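Side-chain contacts in major pilin protein fimA (Silicibacter pomeroyi, PDB 2IMH), which is of unknown function and belongs to the DUF1028 family: residues Ala97-Gly100 / Ser101-Asp105; Asn120-Asp124 / Asn125-Gly129; Met168-His172 / Pro173-Pro177. All coordinates share one frame; numbering follows the deposited sequence. Where two conformers were deposited one is given.

All three contacts are local, each formed where the chain turns out of a strand. Contact 1 (97-105) leaves the edge strand 95-99 of the four-stranded sheet, contact 2 (120-129) links strand 115-120 of the six-stranded sheet to helix 126-137, and contact 3 (168-177) closes the hairpin at the far edge of that sheet, whose outermost strand there is 175-182. Contacts 1 and 2 touch: Gln104 O lies 2.9 Å from Met121 N, a probable hydrogen bond, although their centres are 13 Å apart. Contact 3 sits across the chain's centre from both, its nearest atoms about 17 Å from contact 1 and about 15 Å from contact 2. The function is unknown, and no site is assigned to any of the three.

Contact 1: Ala97-Gly100 / Ser101-Asp105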
ATOM      1  N   ALA A  97     -10.511  -9.428  -1.630  1.00 16.20           N
ATOM      2  CA  ALA A  97     -11.123  -8.115  -1.716  1.00 16.95           C
ATOM      3  C   ALA A  97     -12.644  -8.201  -1.688  1.00 17.54           C
ATOM      4  O   ALA A  97     -13.240  -9.227  -2.053  1.00 17.24           O
ATOM      5  CB  ALA A  97     -10.665  -7.392  -2.973  1.00 17.23           C
ATOM      6  N   PHE A  98     -13.253  -7.106  -1.253  1.00 17.57           N
ATOM      7  CA  PHE A  98     -14.687  -6.899  -1.393  1.00 18.12           C
ATOM      8  C   PHE A  98     -14.882  -5.600  -2.184  1.00 18.21           C
ATOM      9  O   PHE A  98     -14.232  -4.578  -1.896  1.00 18.42           O
ATOM     10  CB  PHE A  98     -15.337  -6.763  -0.020  1.00 17.73           C
ATOM     11  CG  PHE A  98     -16.739  -6.209  -0.072  1.00 19.44           C
ATOM     12  CD1 PHE A  98     -17.827  -7.061  -0.265  1.00 19.97           C
ATOM     13  CD2 PHE A  98     -16.965  -4.833   0.051  1.00 18.61           C
ATOM     14  CE1 PHE A  98     -19.127  -6.547  -0.332  1.00 20.13           C
ATOM     15  CE2 PHE A  98     -18.263  -4.303  -0.019  1.00 18.56           C
ATOM     16  CZ  PHE A  98     -19.344  -5.174  -0.221  1.00 19.63           C
ATOM     17  N   THR A  99     -15.782  -5.624  -3.163  1.00 18.62           N
ATOM     18  CA  THR A  99     -16.075  -4.413  -3.924  1.00 18.58           C
ATOM     19  C   THR A  99     -17.581  -4.125  -3.876  1.00 19.45           C
ATOM     20  O   THR A  99     -18.375  -4.865  -4.460  1.00 19.03           O
ATOM     21  CB  THR A  99     -15.558  -4.508  -5.386  1.00 19.44           C
ATOM     22  OG1 THR A  99     -14.131  -4.675  -5.394  1.00 18.63           O
ATOM     23  CG2 THR A  99     -15.915  -3.241  -6.180  1.00 18.42           C
ATOM     24  N   GLY A 100     -17.957  -3.059  -3.172  1.00 18.81           N
ATOM     25  CA  GLY A 100     -19.378  -2.689  -3.040  1.00 20.24           C
ATOM     26  C   GLY A 100     -19.978  -2.324  -4.388  1.00 20.24           C
ATOM     27  O   GLY A 100     -19.284  -1.798  -5.283  1.00 20.53           O
ATOM     28  N   SER A 101     -21.274  -2.596  -4.536  1.00 20.86           N
ATOM     29  CA  SER A 101     -21.939  -2.413  -5.819  1.00 21.46           C
ATOM     30  C   SER A 101     -22.154  -0.930  -6.159  1.00 22.46           C
ATOM     31  O   SER A 101     -22.383  -0.585  -7.322  1.00 23.00           O
ATOM     32  CB  SER A 101     -23.280  -3.145  -5.810  1.00 21.81           C
ATOM     33  OG  SER A 101     -24.093  -2.626  -4.782  1.00 21.16           O
ATOM     34  N   GLU A 102     -22.087  -0.056  -5.154  1.00 22.90           N
ATOM     35  CA  GLU A 102     -22.364   1.372  -5.380  1.00 23.68           C
ATOM     36  C   GLU A 102     -21.108   2.230  -5.588  1.00 23.56           C
ATOM     37  O   GLU A 102     -21.207   3.440  -5.810  1.00 23.25           O
ATOM     38  CB  GLU A 102     -23.251   1.949  -4.281  1.00 23.90           C
ATOM     39  CG  GLU A 102     -24.638   1.296  -4.189  1.00 27.15           C
ATOM     40  CD  GLU A 102     -25.425   1.402  -5.490  1.00 32.29           C
ATOM     41  OE1 GLU A 102     -25.511   2.519  -6.058  1.00 32.67           O
ATOM     42  OE2 GLU A 102     -25.930   0.355  -5.950  1.00 36.57           O
ATOM     43  N   ASN A 103     -19.936   1.599  -5.550  1.00 23.06           N
ATOM     44  CA  ASN A 103     -18.727   2.269  -6.028  1.00 23.07           C
ATOM     45  C   ASN A 103     -18.873   2.564  -7.519  1.00 22.99           C
ATOM     46  O   ASN A 103     -19.604   1.859  -8.225  1.00 23.79           O
ATOM     47  CB  ASN A 103     -17.498   1.389  -5.811  1.00 22.47           C
ATOM     48  CG  ASN A 103     -17.228   1.122  -4.352  1.00 23.62           C
ATOM     49  OD1 ASN A 103     -16.869   2.031  -3.597  1.00 22.34           O
ATOM     50  ND2 ASN A 103     -17.419  -0.122  -3.938  1.00 22.98           N
ATOM     51  N   GLN A 104     -18.162   3.568  -8.012  1.00 23.33           N
ATOM     52  CA  GLN A 104     -18.267   3.924  -9.427  1.00 24.03           C
ATOM     53  C   GLN A 104     -17.534   2.946 -10.341  1.00 23.40           C
ATOM     54  O   GLN A 104     -16.440   2.483 -10.018  1.00 22.45           O
ATOM     55  CB  GLN A 104     -17.752   5.343  -9.656  1.00 24.75           C
ATOM     56  CG  GLN A 104     -18.559   6.418  -8.922  1.00 27.40           C
ATOM     57  CD  GLN A 104     -19.902   6.719  -9.588  1.00 32.17           C
ATOM     58  OE1 GLN A 104     -20.078   6.522 -10.803  1.00 33.86           O
ATOM     59  NE2 GLN A 104     -20.862   7.200  -8.789  1.00 33.64           N
ATOM     60  N   ASP A 105     -18.140   2.633 -11.488  1.00 22.90           N
ATOM     61  CA  ASP A 105     -17.463   1.824 -12.494  1.00 22.73           C
ATOM     62  C   ASP A 105     -16.328   2.613 -13.148  1.00 21.79           C
ATOM     63  O   ASP A 105     -16.374   3.825 -13.165  1.00 21.32           O
ATOM     64  CB  ASP A 105     -18.449   1.366 -13.571  1.00 23.18           C
ATOM     65  CG  ASP A 105     -19.491   0.415 -13.030  1.00 26.44           C
ATOM     66  OD1 ASP A 105     -19.122  -0.517 -12.281  1.00 28.26           O
ATOM     67  OD2 ASP A 105     -20.687   0.606 -13.347  1.00 30.34           O
TER
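Asn103 folds its side-chain amide back onto the backbone of Gly100, so that two bonds across the turn, one of them weak, fall on the same carbonyl oxygen. Asn103 ND2 donates to Gly100 O over 2.8 Å, moderately bent at 144°, with the nitrogen tilted 33° from the carbonyl plane. The backbone adds the weak bond, Asn103 N to Gly100 O at 3.5 Å, across a type I turn that runs from Gly100 to Asn103. The amide gets there because CG stands beside Asn103's own backbone N (chi1 -64°), which directs it back along the chain.

Non-bonded packing is slight. Gly100 suits its place because the amide lies tight against it, where a side chain would be crowded: Gly100 N is 3.1 Å from Asn103 ND2, a contact between two donors and no bond. Thr99 CG2 approaches Asn103 ND2 at 4.1 Å, whereas its hydroxyl OG1 is hydrogen-bonded to Gln85 on the adjacent strand.

Outside the turn, Asn103 ND2 also donates to Arg84 O, and Asn103 OD1 accepts from Ala47 N. Asparagine fits a buried position of this kind, offering a donor and an acceptor on one short stem. With ND2 giving to two carbonyls and OD1 receiving from an amide, the flip of the group is defined, and the turn is pinned to two neighbouring parts of the chain.

Contact 2: Asn120-Asp124 / Asn125-Gly129; sequences NMLGD and NSVLG
Leu122 reaches across to the first turn of helix 126-137, and its two methyls divide the apolar contact between them. CD1 meets Leu128 at CG, 3.6 Å away, the two leucines crossing at about a right angle. CD2 touches Val127 CG1 at 3.8 Å. That valine branch lies anti to its own backbone N (chi1 172°), which carries it toward the leucine while CG2 rests 3.5 Å from Asp124 O. Branched aliphatic residues suit these three buried positions; Leu3 adds to the packing on Leu122, and Phe5 to that on Val127.

The polar part is a backbone bond, Val127 N to Asp124 O, 3.2 Å long and nearly straight at 164°. On the exposed side, Asp124 CB lies 3.4 Å from Ser126 OG, a van der Waals contact between short polar residues suited to solvent.

Just upstream, Met121 and Leu122 both face Ile106, in the loop before strand 108-112, forming a G1 beta bulge, with Met121 in the left-handed backbone region. The whole is a strand-to-helix connection: a bulge follows directly on strand 115-120, and a short loop leads into helix 126-137 with its leucine tucked against the helix start.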
ATOM      1  N   ASN A 120     -11.421   1.540  -8.244  1.00 18.31           N
ATOM      2  CA  ASN A 120     -12.760   1.926  -8.664  1.00 19.16           C
ATOM      3  C   ASN A 120     -12.697   3.247  -9.427  1.00 20.05           C
ATOM      4  O   ASN A 120     -11.663   3.933  -9.428  1.00 19.13           O
ATOM      5  CB  ASN A 120     -13.740   1.999  -7.481  1.00 19.25           C
ATOM      6  CG  ASN A 120     -13.330   3.041  -6.434  1.00 19.80           C
ATOM      7  OD1 ASN A 120     -13.755   4.196  -6.499  1.00 21.83           O
ATOM      8  ND2 ASN A 120     -12.506   2.630  -5.465  1.00 19.38           N
HETATM    9  N   MSE A 121     -13.800   3.589 -10.091  1.00 21.14           N
HETATM   10  CA  MSE A 121     -13.813   4.731 -11.003  0.50 21.56           C
HETATM   11  C   MSE A 121     -12.679   4.634 -12.045  1.00 21.85           C
HETATM   12  O   MSE A 121     -12.061   5.641 -12.406  1.00 21.43           O
HETATM   13  CB  MSE A 121     -13.749   6.043 -10.202  0.50 22.45           C
HETATM   14  CG  MSE A 121     -13.953   7.319 -11.010  0.50 25.02           C
HETATM   15 SE   MSE A 121     -15.636   7.346 -11.988  0.50 33.74          SE
HETATM   16  CE  MSE A 121     -14.998   6.835 -13.759  0.50 30.85           C
ATOM     17  N   LEU A 122     -12.413   3.419 -12.520  1.00 20.90           N
ATOM     18  CA  LEU A 122     -11.372   3.162 -13.492  1.00 21.46           C
ATOM     19  C   LEU A 122     -11.917   3.355 -14.906  1.00 22.00           C
ATOM     20  O   LEU A 122     -13.126   3.202 -15.149  1.00 22.43           O
ATOM     21  CB  LEU A 122     -10.872   1.726 -13.338  1.00 20.96           C
ATOM     22  CG  LEU A 122     -10.413   1.279 -11.942  1.00 21.45           C
ATOM     23  CD1 LEU A 122     -10.164  -0.218 -11.927  1.00 22.25           C
ATOM     24  CD2 LEU A 122      -9.149   2.036 -11.511  1.00 21.20           C
ATOM     25  N   GLY A 123     -11.024   3.661 -15.840  1.00 23.19           N
ATOM     26  CA  GLY A 123     -11.432   3.830 -17.242  1.00 24.75           C
ATOM     27  C   GLY A 123     -11.610   2.522 -17.997  1.00 25.79           C
ATOM     28  O   GLY A 123     -12.327   2.473 -18.999  1.00 26.64           O
ATOM     29  N   ASP A 124     -10.961   1.465 -17.520  1.00 26.31           N
ATOM     30  CA  ASP A 124     -10.941   0.162 -18.196  1.00 27.78           C
ATOM     31  C   ASP A 124     -10.563  -0.940 -17.240  1.00 27.58           C
ATOM     32  O   ASP A 124      -9.844  -0.690 -16.272  1.00 26.48           O
ATOM     33  CB  ASP A 124      -9.900   0.171 -19.325  1.00 28.68           C
ATOM     34  CG  ASP A 124     -10.512   0.442 -20.678  1.00 32.44           C
ATOM     35  OD1 ASP A 124     -11.552  -0.191 -21.012  1.00 36.02           O
ATOM     36  OD2 ASP A 124      -9.939   1.280 -21.414  1.00 36.16           O
ATOM     37  N   ASN A 125     -11.011  -2.168 -17.520  1.00 27.32           N
ATOM     38  CA  ASN A 125     -10.509  -3.339 -16.792  1.00 27.57           C
ATOM     39  C   ASN A 125      -9.007  -3.369 -16.770  1.00 26.88           C
ATOM     40  O   ASN A 125      -8.388  -3.704 -15.747  1.00 26.89           O
ATOM     41  CB  ASN A 125     -10.976  -4.636 -17.442  1.00 27.91           C
ATOM     42  CG  ASN A 125     -12.374  -5.017 -17.028  1.00 27.31           C
ATOM     43  OD1 ASN A 125     -12.998  -4.350 -16.190  1.00 27.19           O
ATOM     44  ND2 ASN A 125     -12.875  -6.104 -17.605  1.00 25.71           N
ATOM     45  N   SER A 126      -8.422  -2.987 -17.898  1.00 25.68           N
ATOM     46  CA  SER A 126      -7.000  -3.178 -18.117  1.00 24.65           C
ATOM     47  C   SER A 126      -6.143  -2.349 -17.171  1.00 23.47           C
ATOM     48  O   SER A 126      -4.930  -2.549 -17.118  1.00 24.22           O
ATOM     49  CB  SER A 126      -6.637  -2.868 -19.564  1.00 24.96           C
ATOM     50  OG  SER A 126      -7.075  -1.575 -19.916  1.00 24.98           O
ATOM     51  N   VAL A 127      -6.758  -1.413 -16.439  1.00 21.71           N
ATOM     52  CA  VAL A 127      -6.012  -0.637 -15.448  1.00 19.90           C
ATOM     53  C   VAL A 127      -5.428  -1.575 -14.385  1.00 19.92           C
ATOM     54  O   VAL A 127      -4.225  -1.528 -14.108  1.00 19.41           O
ATOM     55  CB  VAL A 127      -6.870   0.511 -14.824  1.00 20.20           C
ATOM     56  CG1 VAL A 127      -6.137   1.164 -13.659  1.00 20.22           C
ATOM     57  CG2 VAL A 127      -7.189   1.567 -15.882  1.00 20.33           C
ATOM     58  N   LEU A 128      -6.266  -2.457 -13.838  1.00 18.97           N
ATOM     59  CA  LEU A 128      -5.792  -3.393 -12.806  1.00 18.67           C
ATOM     60  C   LEU A 128      -4.929  -4.504 -13.392  1.00 18.74           C
ATOM     61  O   LEU A 128      -3.962  -4.945 -12.768  1.00 18.49           O
ATOM     62  CB  LEU A 128      -6.959  -3.958 -11.992  1.00 18.71           C
ATOM     63  CG  LEU A 128      -7.773  -2.890 -11.249  1.00 18.15           C
ATOM     64  CD1 LEU A 128      -8.946  -3.535 -10.551  1.00 16.79           C
ATOM     65  CD2 LEU A 128      -6.926  -2.077 -10.243  1.00 19.70           C
ATOM     66  N   GLY A 129      -5.296  -4.974 -14.583  1.00 18.96           N
ATOM     67  CA  GLY A 129      -4.469  -5.934 -15.312  1.00 19.23           C
ATOM     68  C   GLY A 129      -3.072  -5.380 -15.562  1.00 18.71           C
ATOM     69  O   GLY A 129      -2.078  -6.076 -15.318  1.00 19.70           O
TER

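Contact 3: Met168-His172 / Pro173-Pro177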
HETATM    1  N   MSE A 168       3.047   5.266  -0.639  1.00 15.44           N
HETATM    2  CA  MSE A 168       3.599   3.929  -0.482  0.50 18.37           C
HETATM    3  C   MSE A 168       3.809   3.678   0.997  1.00 16.47           C
HETATM    4  O   MSE A 168       4.056   4.614   1.770  1.00 15.88           O
HETATM    5  CB  MSE A 168       4.937   3.787  -1.218  0.50 17.96           C
HETATM    6  CG  MSE A 168       5.432   2.348  -1.354  0.50 21.49           C
HETATM    7 SE   MSE A 168       6.817   2.156  -2.731  0.50 29.34          SE
HETATM    8  CE  MSE A 168       5.700   2.701  -4.223  0.50 27.70           C
ATOM      9  N   LEU A 169       3.696   2.412   1.384  1.00 15.94           N
ATOM     10  CA  LEU A 169       3.930   2.022   2.757  1.00 15.24           C
ATOM     11  C   LEU A 169       4.637   0.679   2.699  1.00 15.54           C
ATOM     12  O   LEU A 169       4.095  -0.268   2.109  1.00 14.88           O
ATOM     13  CB  LEU A 169       2.602   1.893   3.509  1.00 15.83           C
ATOM     14  CG  LEU A 169       2.719   1.369   4.945  1.00 14.75           C
ATOM     15  CD1 LEU A 169       3.472   2.410   5.783  1.00 16.20           C
ATOM     16  CD2 LEU A 169       1.354   1.035   5.572  1.00 15.82           C
ATOM     17  N   VAL A 170       5.819   0.591   3.305  1.00 14.05           N
ATOM     18  CA  VAL A 170       6.563  -0.673   3.324  1.00 14.79           C
ATOM     19  C   VAL A 170       7.106  -0.938   4.716  1.00 15.06           C
ATOM     20  O   VAL A 170       7.687  -0.049   5.348  1.00 15.63           O
ATOM     21  CB  VAL A 170       7.711  -0.704   2.285  1.00 15.30           C
ATOM     22  CG1 VAL A 170       8.548  -2.018   2.416  1.00 14.75           C
ATOM     23  CG2 VAL A 170       7.147  -0.547   0.853  1.00 16.62           C
ATOM     24  N   LEU A 171       6.917  -2.175   5.175  1.00 15.36           N
ATOM     25  CA  LEU A 171       7.280  -2.580   6.538  1.00 15.42           C
ATOM     26  C   LEU A 171       8.172  -3.807   6.515  1.00 15.65           C
ATOM     27  O   LEU A 171       7.969  -4.713   5.722  1.00 15.74           O
ATOM     28  CB  LEU A 171       6.021  -2.918   7.347  1.00 15.62           C
ATOM     29  CG  LEU A 171       4.877  -1.888   7.364  1.00 15.75           C
ATOM     30  CD1 LEU A 171       3.714  -2.426   8.192  1.00 15.79           C
ATOM     31  CD2 LEU A 171       5.385  -0.554   7.924  1.00 17.79           C
ATOM     32  N   HIS A 172       9.141  -3.843   7.420  1.00 15.92           N
ATOM     33  CA  HIS A 172      10.029  -4.988   7.564  1.00 16.56           C
ATOM     34  C   HIS A 172      10.587  -4.935   8.984  1.00 17.03           C
ATOM     35  O   HIS A 172      10.867  -3.848   9.479  1.00 16.86           O
ATOM     36  CB  HIS A 172      11.181  -4.881   6.587  1.00 17.40           C
ATOM     37  CG  HIS A 172      12.098  -6.060   6.627  1.00 18.00           C
ATOM     38  ND1 HIS A 172      13.143  -6.157   7.522  1.00 19.56           N
ATOM     39  CD2 HIS A 172      12.091  -7.218   5.923  1.00 20.81           C
ATOM     40  CE1 HIS A 172      13.757  -7.318   7.352  1.00 20.25           C
ATOM     41  NE2 HIS A 172      13.144  -7.975   6.380  1.00 21.39           N
ATOM     42  N   PRO A 173      10.771  -6.093   9.642  1.00 17.65           N
ATOM     43  CA  PRO A 173      11.172  -6.047  11.057  1.00 17.59           C
ATOM     44  C   PRO A 173      12.544  -5.423  11.343  1.00 16.90           C
ATOM     45  O   PRO A 173      12.791  -5.029  12.483  1.00 16.93           O
ATOM     46  CB  PRO A 173      11.199  -7.524  11.465  1.00 17.55           C
ATOM     47  CG  PRO A 173      11.373  -8.273  10.199  1.00 20.55           C
ATOM     48  CD  PRO A 173      10.615  -7.478   9.165  1.00 18.24           C
ATOM     49  N   ASP A 174      13.426  -5.364  10.341  1.00 16.73           N
ATOM     50  CA  ASP A 174      14.775  -4.816  10.532  1.00 16.53           C
ATOM     51  C   ASP A 174      14.873  -3.357  10.100  1.00 16.98           C
ATOM     52  O   ASP A 174      15.969  -2.785  10.072  1.00 17.00           O
ATOM     53  CB  ASP A 174      15.806  -5.638   9.741  1.00 17.22           C
ATOM     54  CG  ASP A 174      15.880  -7.084  10.194  1.00 17.73           C
ATOM     55  OD1 ASP A 174      15.514  -7.380  11.356  1.00 19.53           O
ATOM     56  OD2 ASP A 174      16.305  -7.923   9.366  1.00 19.69           O
ATOM     57  N   ARG A 175      13.730  -2.764   9.753  1.00 16.07           N
ATOM     58  CA  ARG A 175      13.711  -1.418   9.194  1.00 16.33           C
ATOM     59  C   ARG A 175      12.638  -0.602   9.877  1.00 16.15           C
ATOM     60  O   ARG A 175      11.608  -1.153  10.273  1.00 16.04           O
ATOM     61  CB  ARG A 175      13.375  -1.454   7.699  1.00 16.52           C
ATOM     62  CG  ARG A 175      14.250  -2.388   6.856  1.00 19.29           C
ATOM     63  CD  ARG A 175      13.644  -2.526   5.470  1.00 25.46           C
ATOM     64  NE  ARG A 175      13.942  -3.813   4.827  1.00 28.60           N
ATOM     65  CZ  ARG A 175      13.365  -4.230   3.698  1.00 29.73           C
ATOM     66  NH1 ARG A 175      13.689  -5.415   3.184  1.00 31.76           N
ATOM     67  NH2 ARG A 175      12.467  -3.464   3.079  1.00 28.76           N
ATOM     68  N   PRO A 176      12.841   0.724   9.964  1.00 16.64           N
ATOM     69  CA  PRO A 176      11.720   1.551  10.392  1.00 16.49           C
ATOM     70  C   PRO A 176      10.679   1.588   9.265  1.00 16.87           C
ATOM     71  O   PRO A 176      11.007   1.294   8.124  1.00 16.50           O
ATOM     72  CB  PRO A 176      12.357   2.930  10.603  1.00 17.33           C
ATOM     73  CG  PRO A 176      13.567   2.940   9.737  1.00 17.75           C
ATOM     74  CD  PRO A 176      14.051   1.515   9.654  1.00 16.71           C
ATOM     75  N   PRO A 177       9.424   1.911   9.591  1.00 16.64           N
ATOM     76  CA  PRO A 177       8.441   1.942   8.501  1.00 17.03           C
ATOM     77  C   PRO A 177       8.852   2.922   7.414  1.00 17.17           C
ATOM     78  O   PRO A 177       9.388   3.989   7.710  1.00 17.28           O
ATOM     79  CB  PRO A 177       7.168   2.440   9.198  1.00 16.91           C
ATOM     80  CG  PRO A 177       7.328   1.994  10.615  1.00 17.26           C
ATOM     81  CD  PRO A 177       8.813   2.259  10.886  1.00 17.11           C
TER
HETATM   82  O   HOH W   1      10.314  -0.581   6.109  1.00 17.53           O
HETATM   83  O   HOH W   2       8.869  -1.423   9.237  1.00 17.32           O
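His172 and Arg175 stack at the tip of a beta hairpin joining strands 165-172 and 175-182, where a type I turn runs from one to the other. The guanidinium lies almost flat on the imidazole, planes 11° apart and centres 4.1 Å apart, with the arginine chain extended from CG to NE to bring it there; Arg175 NH2 also has a long, weak ion pair with Glu143. Over the opposite ring face comes Pro173, whose CD makes a CH-pi contact 3.3 Å from the His172 ring centroid. The ring is thus sandwiched by two residues of its own turn. With CG anti to the backbone N (chi1 -177°), His172 sets its ring beside its own carbonyl carbon, next to the proline that follows. Proline's restricted phi suits this first corner of the turn.

Asp174 comes to the ring differently. Its backbone N donates to His172 ND1 at 2.9 Å, tilted 28° from the ring plane, and its OD2 lies 3.3 Å from His172 CE1. The carboxylate's other oxygen, OD1, bonds to Ser216, while His172 NE2 has a weak bond to Thr14 O. Arg175 N closes the turn on His172 O at 3.1 Å.

Farther down the hairpin, Leu171 CD2 packs on Pro177 CB at 3.7 Å. Between the strands, a water donates to Val170 O and to Pro176 O, its oxygen 2.8 Å from each.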